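Local coordinates for heat shock protein 16 (Schizosaccharomyces pombe, PDB 3W1Z) that assembles into a 16-subunit small heat shock protein and probably acts as a chaperone that binds unfolded proteins under stress, at the interface of chains A and B. Numbering follows the deposited sequence. Chains: chain A/B, Heat shock protein 16.

The interface of chains A and B. Residues chain A 19-21, 26; chain B 41, 103-106.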
loop_
_atom_site.group_PDB
_atom_site.type_symbol
_atom_site.label_atom_id
_atom_site.label_comp_id
_atom_site.label_asym_id
_atom_site.label_seq_id
_atom_site.Cartn_x
_atom_site.Cartn_y
_atom_site.Cartn_z
ATOM N N ASP A 19 -38.792 -0.684 -23.252
ATOM C CA ASP A 19 -39.971 0.142 -23.020
ATOM C C ASP A 19 -40.405 0.058 -21.561
ATOM O O ASP A 19 -41.113 0.933 -21.062
ATOM C CB ASP A 19 -41.128 -0.304 -23.917
ATOM C CG ASP A 19 -40.874 -0.021 -25.383
ATOM O OD1 ASP A 19 -40.318 1.052 -25.696
ATOM O OD2 ASP A 19 -41.232 -0.874 -26.223
ATOM N N PHE A 20 -39.986 -1.008 -20.884
ATOM C CA PHE A 20 -40.400 -1.252 -19.506
ATOM C C PHE A 20 -39.663 -0.417 -18.460
ATOM O O PHE A 20 -40.289 0.182 -17.588
ATOM C CB PHE A 20 -40.279 -2.739 -19.162
ATOM C CG PHE A 20 -41.352 -3.593 -19.772
ATOM C CD1 PHE A 20 -42.541 -3.820 -19.097
ATOM C CD2 PHE A 20 -41.175 -4.169 -21.019
ATOM C CE1 PHE A 20 -43.531 -4.608 -19.652
ATOM C CE2 PHE A 20 -42.163 -4.957 -21.580
ATOM C CZ PHE A 20 -43.343 -5.176 -20.895
ATOM N N VAL A 21 -38.335 -0.380 -18.547
ATOM C CA VAL A 21 -37.520 0.255 -17.513
ATOM C C VAL A 21 -36.438 1.168 -18.090
ATOM O O VAL A 21 -35.667 0.763 -18.959
ATOM C CB VAL A 21 -36.836 -0.797 -16.603
ATOM C CG1 VAL A 21 -36.010 -0.116 -15.517
ATOM C CG2 VAL A 21 -37.867 -1.733 -15.985
ATOM N N ARG A 26 -30.999 2.887 -10.644
ATOM C CA ARG A 26 -31.744 1.887 -9.892
ATOM C C ARG A 26 -30.903 0.631 -9.872
ATOM O O ARG A 26 -29.705 0.715 -10.127
ATOM C CB ARG A 26 -33.151 1.631 -10.418
ATOM C CG ARG A 26 -33.304 1.706 -11.884
ATOM C CD ARG A 26 -34.709 1.371 -12.256
ATOM N NE ARG A 26 -35.650 2.431 -11.906
ATOM C CZ ARG A 26 -36.962 2.334 -12.033
ATOM N NH1 ARG A 26 -37.492 1.220 -12.462
ATOM N NH2 ARG A 26 -37.738 3.343 -11.712
ATOM N N VAL B 41 -39.038 -8.662 -15.028
ATOM C CA VAL B 41 -40.279 -8.400 -15.746
ATOM C C VAL B 41 -40.461 -9.419 -16.861
ATOM O O VAL B 41 -39.569 -9.609 -17.688
ATOM C CB VAL B 41 -40.306 -6.978 -16.350
ATOM C CG1 VAL B 41 -41.545 -6.787 -17.212
ATOM C CG2 VAL B 41 -40.254 -5.928 -15.252
ATOM N N THR B 103 -40.337 2.123 -10.484
ATOM C CA THR B 103 -41.427 2.250 -11.440
ATOM C C THR B 103 -41.165 1.496 -12.739
ATOM O O THR B 103 -40.151 1.710 -13.392
ATOM C CB THR B 103 -41.669 3.714 -11.780
ATOM O OG1 THR B 103 -42.118 4.402 -10.608
ATOM C CG2 THR B 103 -42.724 3.832 -12.871
ATOM N N ILE B 104 -42.097 0.624 -13.113
ATOM C CA ILE B 104 -42.057 -0.068 -14.398
ATOM C C ILE B 104 -43.135 0.481 -15.332
ATOM O O ILE B 104 -44.310 0.532 -14.971
ATOM C CB ILE B 104 -42.309 -1.586 -14.235
ATOM C CG1 ILE B 104 -41.763 -2.099 -12.898
ATOM C CG2 ILE B 104 -41.751 -2.363 -15.436
ATOM C CD1 ILE B 104 -40.249 -2.152 -12.806
ATOM N N THR B 105 -42.741 0.889 -16.536
ATOM C CA THR B 105 -43.714 1.302 -17.547
ATOM C C THR B 105 -44.249 0.072 -18.272
ATOM O O THR B 105 -43.476 -0.764 -18.737
ATOM C CB THR B 105 -43.113 2.287 -18.578
ATOM O OG1 THR B 105 -42.794 3.527 -17.936
ATOM C CG2 THR B 105 -44.102 2.560 -19.709
ATOM N N ILE B 106 -45.569 -0.042 -18.352
ATOM C CA ILE B 106 -46.190 -1.166 -19.036
ATOM C C ILE B 106 -46.743 -0.694 -20.374
ATOM O O ILE B 106 -47.758 -0.001 -20.420
ATOM C CB ILE B 106 -47.334 -1.770 -18.198
ATOM C CG1 ILE B 106 -46.956 -1.805 -16.713
ATOM C CG2 ILE B 106 -47.699 -3.159 -18.704
ATOM C CD1 ILE B 106 -45.818 -2.750 -16.389
#
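A:Phe20 lies against the end of strand 98-105 of chain B and reaches B:Val41 on strand 39-43. Its CB is 3.8 Å from the backbone O of B:Thr105 and 4.0 Å from the CG2 methyl of B:Ile104. CG stands 3.7 Å from the same O. Further out, CD1 comes nearest this O, at 3.2 Å, and also meets CG1 of B:Val41 at 3.7 Å. CE1 touches the same methyl, which sits over one face of the ring, offset toward the rim. With CG anti to the carbonyl carbon (chi1 -75°), the ring is turned away from its own carbonyl, which is left to face N of B:Thr105. The backbone O of A:Phe20 accepts a hydrogen bond from that N at 2.8 Å. The donor lies in the carbonyl plane. An alanine at A:Phe20 could keep this backbone bond but would probably leave a gap beside B:Val41 and strip its methyl of its aromatic cover. A:Val21 adds its CG2 methyl, 4.0 Å from CG2 of B:Ile104. A:Arg26 is poorly ordered; as modelled, its NH1 gives a hydrogen bond to O of B:Thr103 at 2.9 Å, from above the carbonyl plane. This patch joins an N-terminal loop of one subunit to strands 98-105 and 39-43 of another's alpha-crystallin domain. It belongs to an interface that is not an exact two-fold and probably helps hold the 16-mer together.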